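Local coordinates for inner membrane protein (Salmonella typhimurium LT2, PDB 2QJV) that is uncharacterised but, as a nickel-binding cupin of the KduI/IolB family, probably acts as a sugar isomerase of the glucuronate isomerase type, at residues W26-F31 with Y183-Y188; R51-V56 with V87-H92; C108-F113 with D151-V156. The protein carries 2 engineered substitutions. One frame throughout, in Å; residues are numbered along the deposited sequence.

Interaction 1: W26-F31 with Y183-Y188. With NI (nickel (II) ion), chain D.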
# COMPACT_ATOMS: atom_id res chain seq x y z
N TRP A 26 -17.99 -5.87 -8.85
CA TRP A 26 -19.34 -5.33 -8.73
C TRP A 26 -20.39 -6.23 -9.44
O TRP A 26 -20.10 -7.41 -9.74
CB TRP A 26 -19.36 -3.84 -9.16
CG TRP A 26 -19.06 -3.48 -10.54
CD1 TRP A 26 -19.42 -4.14 -11.71
CD2 TRP A 26 -18.53 -2.21 -10.97
NE1 TRP A 26 -19.05 -3.42 -12.78
CE2 TRP A 26 -18.49 -2.24 -12.38
CE3 TRP A 26 -18.01 -1.08 -10.29
CZ2 TRP A 26 -18.00 -1.16 -13.14
CZ3 TRP A 26 -17.52 -0.03 -11.04
CH2 TRP A 26 -17.51 -0.08 -12.46
N GLU A 27 -21.59 -5.71 -9.68
CA GLU A 27 -22.73 -6.55 -10.09
C GLU A 27 -23.37 -6.37 -11.45
O GLU A 27 -24.01 -7.30 -11.94
CB GLU A 27 -23.81 -6.36 -9.02
CG GLU A 27 -23.40 -6.91 -7.69
CD GLU A 27 -24.30 -6.49 -6.54
OE1 GLU A 27 -25.53 -6.66 -6.69
OE2 GLU A 27 -23.80 -6.02 -5.48
N TYR A 28 -23.21 -5.21 -12.08
CA TYR A 28 -23.95 -4.91 -13.30
C TYR A 28 -23.15 -4.55 -14.55
O TYR A 28 -23.29 -5.18 -15.59
CB TYR A 28 -24.94 -3.73 -13.04
CG TYR A 28 -25.95 -4.02 -11.92
CD1 TYR A 28 -25.63 -3.81 -10.59
CD2 TYR A 28 -27.21 -4.56 -12.22
CE1 TYR A 28 -26.53 -4.11 -9.56
CE2 TYR A 28 -28.12 -4.84 -11.21
CZ TYR A 28 -27.77 -4.61 -9.90
OH TYR A 28 -28.66 -4.93 -8.92
N VAL A 29 -22.33 -3.51 -14.45
CA VAL A 29 -21.69 -2.93 -15.63
C VAL A 29 -20.51 -3.75 -16.22
O VAL A 29 -19.59 -4.21 -15.53
CB VAL A 29 -21.24 -1.45 -15.38
CG1 VAL A 29 -20.44 -0.86 -16.58
CG2 VAL A 29 -22.45 -0.56 -15.10
N GLY A 30 -20.60 -3.92 -17.52
CA GLY A 30 -19.52 -4.44 -18.33
C GLY A 30 -19.18 -3.38 -19.38
O GLY A 30 -20.06 -2.65 -19.87
N PHE A 31 -17.90 -3.26 -19.69
CA PHE A 31 -17.45 -2.34 -20.70
C PHE A 31 -16.25 -2.94 -21.47
O PHE A 31 -15.21 -3.21 -20.91
CB PHE A 31 -17.09 -0.97 -20.07
CG PHE A 31 -16.64 0.04 -21.09
CD1 PHE A 31 -17.55 0.60 -21.96
CD2 PHE A 31 -15.30 0.37 -21.21
CE1 PHE A 31 -17.12 1.51 -22.91
CE2 PHE A 31 -14.88 1.25 -22.17
CZ PHE A 31 -15.80 1.80 -23.02
N TYR A 183 -28.16 3.50 -6.62
CA TYR A 183 -26.88 2.81 -6.79
C TYR A 183 -26.68 2.58 -8.29
O TYR A 183 -27.45 1.86 -8.94
CB TYR A 183 -26.85 1.48 -6.04
CG TYR A 183 -25.66 0.57 -6.35
CD1 TYR A 183 -24.48 0.68 -5.66
CD2 TYR A 183 -25.74 -0.41 -7.35
CE1 TYR A 183 -23.41 -0.14 -5.94
CE2 TYR A 183 -24.67 -1.23 -7.64
CZ TYR A 183 -23.51 -1.11 -6.92
OH TYR A 183 -22.40 -1.91 -7.20
N LEU A 184 -25.61 3.17 -8.81
CA LEU A 184 -25.21 3.04 -10.20
C LEU A 184 -23.71 2.92 -10.29
O LEU A 184 -22.96 3.82 -9.91
CB LEU A 184 -25.70 4.22 -11.07
CG LEU A 184 -27.21 4.35 -11.30
CD1 LEU A 184 -27.45 5.70 -11.92
CD2 LEU A 184 -27.92 3.18 -12.15
N GLU A 185 -23.26 1.74 -10.73
CA GLU A 185 -21.85 1.55 -11.06
C GLU A 185 -21.58 2.44 -12.28
O GLU A 185 -22.46 2.64 -13.10
CB GLU A 185 -21.58 0.09 -11.37
CG GLU A 185 -21.76 -0.81 -10.16
CD GLU A 185 -22.19 -2.24 -10.49
OE1 GLU A 185 -22.19 -2.63 -11.67
OE2 GLU A 185 -22.55 -2.97 -9.54
N GLU A 186 -20.36 2.94 -12.40
CA GLU A 186 -20.02 3.81 -13.52
C GLU A 186 -18.58 3.57 -14.02
O GLU A 186 -17.63 3.42 -13.25
CB GLU A 186 -20.24 5.29 -13.19
CG GLU A 186 -20.08 6.22 -14.38
CD GLU A 186 -20.55 7.63 -14.17
OE1 GLU A 186 -20.70 8.07 -13.01
OE2 GLU A 186 -20.74 8.36 -15.17
N THR A 187 -18.45 3.48 -15.34
CA THR A 187 -17.15 3.40 -15.99
C THR A 187 -16.93 4.69 -16.80
O THR A 187 -17.88 5.31 -17.29
CB THR A 187 -16.98 2.12 -16.88
OG1 THR A 187 -17.99 2.10 -17.90
CG2 THR A 187 -16.97 0.79 -16.02
N TYR A 188 -15.66 5.09 -16.91
CA TYR A 188 -15.18 6.22 -17.69
C TYR A 188 -14.15 5.65 -18.66
O TYR A 188 -13.21 5.02 -18.22
CB TYR A 188 -14.44 7.26 -16.83
CG TYR A 188 -15.32 8.25 -16.10
CD1 TYR A 188 -16.17 7.82 -15.10
CD2 TYR A 188 -15.31 9.62 -16.41
CE1 TYR A 188 -16.99 8.69 -14.45
CE2 TYR A 188 -16.14 10.49 -15.75
CZ TYR A 188 -16.97 10.02 -14.77
OH TYR A 188 -17.77 10.89 -14.13
NI NI D . -21.45 9.82 -12.13
O HOH W 1 -21.72 -4.15 -5.62
O HOH W 2 -20.45 10.86 -13.78
O HOH W 3 -23.10 9.94 -13.56
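Glu185 OE1 is gripped by two successive backbone amides of the 26-31 loop. Tyr28 N, 2.8 Å from Glu185 OE1, uses the syn lone pair, while Val29 N binds OE1 nearly head-on to its C-O bond, with N-H...O at 165°. The second oxygen, Glu185 OE2, accepts Glu27 N from above the carboxylate plane at 2.9 Å. It also receives the hydroxyl of Tyr183, whose OH sits 2.6 Å from Glu185 OE2 on the anti lone pair. With four donors on its two oxygens, this buried group has little liberty to rotate, and the loop in turn is folded around it.

The indole of Trp26 supplies a flat wall. Its CG lies between the backbone N and the carbonyl carbon (chi1 64°), and the ring stacks on the carboxylate with their planes only 8° apart. Glu185 CB sits over the six-membered ring, 3.8 Å from its centroid, in a CH-pi contact. The bond of 2.9 Å from Trp26 NE1 to Val29 O, in the ring plane, fixes the ring's rotation. At the ring's edge Thr187 CG2 comes within 3.6 Å of Trp26 CZ2, and it also meets Val29 CG1 tip to tip.

A water joins Tyr183 OH to Glu27 OE2, an oxygen that also bonds Ser20 and His18 of the second subunit. Glu186 points away from the loop, and its OE1 binds nickel 2.1 Å away. His171, His173 and His229 complete the protein ligands, the three-histidine, one-glutamate metal site characteristic of cupins.

Interaction 2: R51-V56 with V87-H92. With NI (nickel (II) ion), chain C.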
# COMPACT_ATOMS: atom_id res chain seq x y z
N ARG A 51 -26.86 -4.97 -24.62
CA ARG A 51 -25.71 -4.22 -25.07
C ARG A 51 -26.05 -2.95 -25.86
O ARG A 51 -27.11 -2.82 -26.50
CB ARG A 51 -24.81 -5.11 -25.96
CG ARG A 51 -24.06 -6.24 -25.26
CD ARG A 51 -23.43 -7.25 -26.22
NE ARG A 51 -22.65 -8.25 -25.47
CZ ARG A 51 -23.14 -9.37 -24.93
NH1 ARG A 51 -24.42 -9.65 -25.00
NH2 ARG A 51 -22.35 -10.19 -24.24
N CYS A 52 -25.12 -2.00 -25.79
CA CYS A 52 -25.14 -0.78 -26.57
C CYS A 52 -23.74 -0.69 -27.21
O CYS A 52 -22.73 -0.56 -26.54
CB CYS A 52 -25.48 0.47 -25.73
SG CYS A 52 -25.62 1.99 -26.72
N LEU A 53 -23.74 -0.87 -28.52
CA LEU A 53 -22.55 -0.83 -29.35
C LEU A 53 -22.37 0.60 -29.73
O LEU A 53 -23.21 1.15 -30.45
CB LEU A 53 -22.76 -1.65 -30.62
CG LEU A 53 -22.58 -3.18 -30.59
CD1 LEU A 53 -23.09 -3.78 -29.31
CD2 LEU A 53 -23.25 -3.79 -31.84
N VAL A 54 -21.31 1.22 -29.25
CA VAL A 54 -21.02 2.63 -29.55
C VAL A 54 -19.83 2.69 -30.51
O VAL A 54 -18.75 2.12 -30.24
CB VAL A 54 -20.76 3.46 -28.29
CG1 VAL A 54 -20.43 4.95 -28.70
CG2 VAL A 54 -21.96 3.38 -27.30
N LEU A 55 -20.06 3.32 -31.68
CA LEU A 55 -18.98 3.55 -32.67
C LEU A 55 -18.26 4.84 -32.25
O LEU A 55 -18.72 5.97 -32.51
CB LEU A 55 -19.51 3.60 -34.11
CG LEU A 55 -19.98 2.29 -34.79
CD1 LEU A 55 -21.12 1.57 -34.07
CD2 LEU A 55 -20.39 2.53 -36.27
N VAL A 56 -17.18 4.65 -31.51
CA VAL A 56 -16.39 5.76 -30.97
C VAL A 56 -15.68 6.52 -32.12
O VAL A 56 -15.59 7.75 -32.14
CB VAL A 56 -15.36 5.31 -29.86
CG1 VAL A 56 -14.58 6.57 -29.35
CG2 VAL A 56 -16.02 4.48 -28.68
N VAL A 87 -25.79 1.07 -31.65
CA VAL A 87 -26.83 0.05 -31.86
C VAL A 87 -27.18 -0.59 -30.52
O VAL A 87 -26.28 -1.08 -29.81
CB VAL A 87 -26.44 -1.04 -32.86
CG1 VAL A 87 -27.57 -2.12 -32.93
CG2 VAL A 87 -26.12 -0.40 -34.21
N TYR A 88 -28.47 -0.53 -30.17
CA TYR A 88 -28.99 -1.20 -28.99
C TYR A 88 -29.31 -2.66 -29.33
O TYR A 88 -30.02 -2.93 -30.30
CB TYR A 88 -30.23 -0.48 -28.39
CG TYR A 88 -30.86 -1.33 -27.31
CD1 TYR A 88 -30.33 -1.35 -26.01
CD2 TYR A 88 -31.92 -2.21 -27.59
CE1 TYR A 88 -30.88 -2.17 -25.04
CE2 TYR A 88 -32.46 -3.04 -26.62
CZ TYR A 88 -31.93 -3.01 -25.35
OH TYR A 88 -32.46 -3.84 -24.40
N LEU A 89 -28.81 -3.60 -28.51
CA LEU A 89 -29.08 -5.02 -28.66
C LEU A 89 -29.72 -5.54 -27.37
O LEU A 89 -29.12 -5.42 -26.32
CB LEU A 89 -27.81 -5.84 -28.93
CG LEU A 89 -26.89 -5.52 -30.08
CD1 LEU A 89 -25.66 -6.46 -30.04
CD2 LEU A 89 -27.71 -5.62 -31.40
N PRO A 90 -30.92 -6.13 -27.48
CA PRO A 90 -31.52 -6.76 -26.29
C PRO A 90 -30.75 -8.04 -25.98
O PRO A 90 -29.85 -8.44 -26.74
CB PRO A 90 -32.94 -7.06 -26.74
CG PRO A 90 -32.81 -7.28 -28.20
CD PRO A 90 -31.76 -6.32 -28.66
N HIS A 91 -31.05 -8.65 -24.85
CA HIS A 91 -30.39 -9.90 -24.51
C HIS A 91 -30.89 -11.04 -25.43
O HIS A 91 -31.85 -10.86 -26.18
CB HIS A 91 -30.56 -10.19 -23.03
CG HIS A 91 -31.89 -10.74 -22.71
ND1 HIS A 91 -33.04 -9.99 -22.77
CD2 HIS A 91 -32.27 -12.00 -22.41
CE1 HIS A 91 -34.07 -10.76 -22.48
NE2 HIS A 91 -33.62 -11.97 -22.26
N HIS A 92 -30.19 -12.17 -25.41
CA HIS A 92 -30.45 -13.33 -26.29
C HIS A 92 -30.32 -12.91 -27.77
O HIS A 92 -31.06 -13.40 -28.60
CB HIS A 92 -31.86 -13.97 -26.21
CG HIS A 92 -32.35 -14.36 -24.86
ND1 HIS A 92 -31.63 -15.13 -23.96
CD2 HIS A 92 -33.60 -14.23 -24.33
CE1 HIS A 92 -32.39 -15.35 -22.90
NE2 HIS A 92 -33.59 -14.80 -23.09
NI NI C . -34.75 -13.96 -21.70
O HOH W 4 -27.02 -8.36 -26.29
O HOH W 5 -36.81 -13.31 -22.84
O HOH W 6 -33.54 -14.71 -20.21
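Arg51 and Leu89 form a hydrogen-bonded antiparallel pair: Leu89 N donates to Arg51 O at 2.7 Å, and Arg51 N returns an almost straight bond to Leu89 O. Two residues on, Leu53 and Val87 repeat the pattern, with Val87 N 2.8 Å from Leu53 O and Leu53 N bonded to Val87 O. Between them Cys52 and Tyr88 make the non-hydrogen-bonded pair. Here the backbones approach through CA-H...O contacts, such as Cys52 CA to Val87 O at 3.4 Å.

On the face that carries Arg51, Leu53, Val87 and Leu89, the apolar packing is diagonal. Leu53 CD1 touches Leu89 CD1 at 3.8 Å, and the two side chains pass at a slant. Ile72 backs Val87 on this face, and Ala64 and Ala95 back Leu89. The Arg51 side chain leads away from Leu89 to a salt bridge with Asp47, while a water in its guanidinium plane connects Arg51 NH1 with Pro90 O. On the other face Tyr88 OH bonds Glu50.

From Pro90 on the chain has left the strand and reaches a nickel ion. His92 NE2 binds it at 2.0 Å and His91 NE2 at 2.4 Å, with two waters as further ligands. Because both NE2 atoms bind the same nickel, His91 CD2 stands over the centre of one face of the His92 ring. This two-histidine site is distinct from the cupin metal centre.

Strand 49-55 lies inside a six-stranded antiparallel sheet, between strand 86-89 and strand 104-111, to which Cys52 and Val54 are hydrogen-bonded. Strand 119-121 flanks strand 86-89 on its far side, where Tyr88 pairs with Arg119.

Interaction 3: C108-F113 with D151-V156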
# COMPACT_ATOMS: atom_id res chain seq x y z
N CYS A 108 -20.99 -1.73 -24.49
CA CYS A 108 -21.48 -1.42 -23.15
C CYS A 108 -22.47 -2.50 -22.77
O CYS A 108 -23.39 -2.77 -23.55
CB CYS A 108 -22.17 -0.04 -23.12
SG CYS A 108 -21.24 1.29 -23.91
N SER A 109 -22.31 -3.15 -21.61
CA SER A 109 -23.21 -4.23 -21.25
C SER A 109 -23.73 -4.17 -19.82
O SER A 109 -23.10 -3.61 -18.94
CB SER A 109 -22.53 -5.60 -21.49
OG SER A 109 -21.37 -5.77 -20.69
N ALA A 110 -24.91 -4.75 -19.62
CA ALA A 110 -25.59 -4.83 -18.32
C ALA A 110 -26.61 -5.94 -18.37
O ALA A 110 -26.91 -6.47 -19.46
CB ALA A 110 -26.22 -3.47 -17.91
N PRO A 111 -27.15 -6.33 -17.21
CA PRO A 111 -28.17 -7.39 -17.25
C PRO A 111 -29.39 -7.05 -18.13
O PRO A 111 -29.88 -5.90 -18.15
CB PRO A 111 -28.55 -7.58 -15.77
CG PRO A 111 -27.33 -7.13 -15.03
CD PRO A 111 -26.83 -5.95 -15.82
N GLY A 112 -29.80 -8.05 -18.91
CA GLY A 112 -30.94 -7.96 -19.77
C GLY A 112 -32.02 -8.96 -19.42
O GLY A 112 -31.74 -10.11 -19.13
N PHE A 113 -33.26 -8.50 -19.48
CA PHE A 113 -34.43 -9.31 -19.15
C PHE A 113 -35.67 -8.98 -19.98
O PHE A 113 -36.60 -9.77 -19.98
CB PHE A 113 -34.77 -9.15 -17.65
CG PHE A 113 -34.78 -7.72 -17.16
CD1 PHE A 113 -35.90 -6.92 -17.33
CD2 PHE A 113 -33.67 -7.18 -16.53
CE1 PHE A 113 -35.91 -5.61 -16.90
CE2 PHE A 113 -33.67 -5.86 -16.08
CZ PHE A 113 -34.81 -5.08 -16.25
N ASP A 151 -33.27 -1.97 -20.60
CA ASP A 151 -33.57 -2.64 -19.35
C ASP A 151 -32.75 -2.08 -18.17
O ASP A 151 -33.24 -1.92 -17.06
CB ASP A 151 -33.26 -4.15 -19.42
CG ASP A 151 -33.95 -4.88 -20.57
OD1 ASP A 151 -34.91 -4.36 -21.20
OD2 ASP A 151 -33.47 -6.01 -20.84
N SER A 152 -31.50 -1.79 -18.45
CA SER A 152 -30.48 -1.46 -17.44
C SER A 152 -29.52 -0.32 -17.82
O SER A 152 -29.23 0.56 -17.00
CB SER A 152 -29.66 -2.74 -17.19
OG SER A 152 -30.47 -3.77 -16.60
N LEU A 153 -29.05 -0.35 -19.07
CA LEU A 153 -27.99 0.56 -19.57
C LEU A 153 -28.33 2.05 -19.63
O LEU A 153 -29.40 2.46 -20.08
CB LEU A 153 -27.51 0.12 -20.98
CG LEU A 153 -26.64 -1.14 -21.09
CD1 LEU A 153 -26.61 -1.68 -22.58
CD2 LEU A 153 -25.22 -0.94 -20.50
N LEU A 154 -27.36 2.85 -19.17
CA LEU A 154 -27.39 4.29 -19.26
C LEU A 154 -26.02 4.61 -19.86
O LEU A 154 -25.02 4.18 -19.33
CB LEU A 154 -27.58 4.94 -17.90
CG LEU A 154 -28.91 4.63 -17.15
CD1 LEU A 154 -28.82 5.04 -15.66
CD2 LEU A 154 -30.05 5.31 -17.87
N VAL A 155 -26.02 5.36 -20.96
CA VAL A 155 -24.79 5.66 -21.73
C VAL A 155 -24.76 7.15 -22.10
O VAL A 155 -25.75 7.71 -22.57
CB VAL A 155 -24.62 4.77 -23.00
CG1 VAL A 155 -23.29 5.05 -23.74
CG2 VAL A 155 -24.76 3.26 -22.66
N VAL A 156 -23.62 7.78 -21.84
CA VAL A 156 -23.42 9.18 -22.15
C VAL A 156 -21.95 9.40 -22.54
O VAL A 156 -21.08 8.67 -22.10
CB VAL A 156 -23.82 10.07 -20.92
CG1 VAL A 156 -22.92 9.77 -19.70
CG2 VAL A 156 -23.81 11.58 -21.24
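In Phe113 the first torsion sets CG between the backbone N and the carbonyl carbon (chi1 47°), and in Asp151 it sets CG anti to the carbonyl carbon (chi1 -55°). The phenyl ring and the aspartate pass in opposite directions with their flat groups stacked. Asp151 CB lies over one ring face, offset toward the rim, at 3.8 Å from the Phe113 centroid. Its carboxylate turns back to the backbone: Asp151 OD2 accepts Phe113 N at 2.8 Å, with the donor above the carboxylate plane and N-H...O at 160°. Gly114 N also bonds this oxygen, so one carboxylate oxygen holds two successive amides and fixes the turn after the strand.

The next residue adds a second polar tie. Ser152 OG donates to Pro111 O at 2.7 Å, and Ser152 CB lies 3.6 Å from Ala110 CB. Further along, contact becomes apolar. Leu153 wedges its CD2 against Ala110 CB at 3.8 Å and its CD1 against the carbonyl of Cys108, 3.5 Å from Cys108 O. Val155 CG2 rests on Cys108 SG at 4.2 Å.

The carboxylate of Glu50 accepts the amides of Asp151, Ser152 and Leu153. Side chains, rather than backbone pairing, join these segments, which belong to different sheets. Strand 104-111 lies between strands 30-35 and 49-55 of one sheet, while strand 154-160 lies between strands 138-142 and 238-246 of the other. Strand 238-246 packs against both segments, Val244 on Cys108 and Leu153, Ala246 on Ala110.

In the fold
From the N terminus, the chain opens interaction 1 at 26-31 and closes it only at 183-188, a long loop within which the other two contacts are nested. Interaction 2 closes first, through a short excursion from 51-56 to 87-92; interaction 3 then opens at 108-113 and closes at 151-156, in series with it. Interaction 2 lies within the six-stranded sheet, whereas interactions 1 and 3 bind that sheet to the five-stranded one. Strand 104-111 bonds to both neighbours, Ser109 to Gly30 and Cys108 to Cys52. The amides of 27-29 on Glu185 and of 151-153 on Glu50 resemble each other, consistent with a two-cupin architecture.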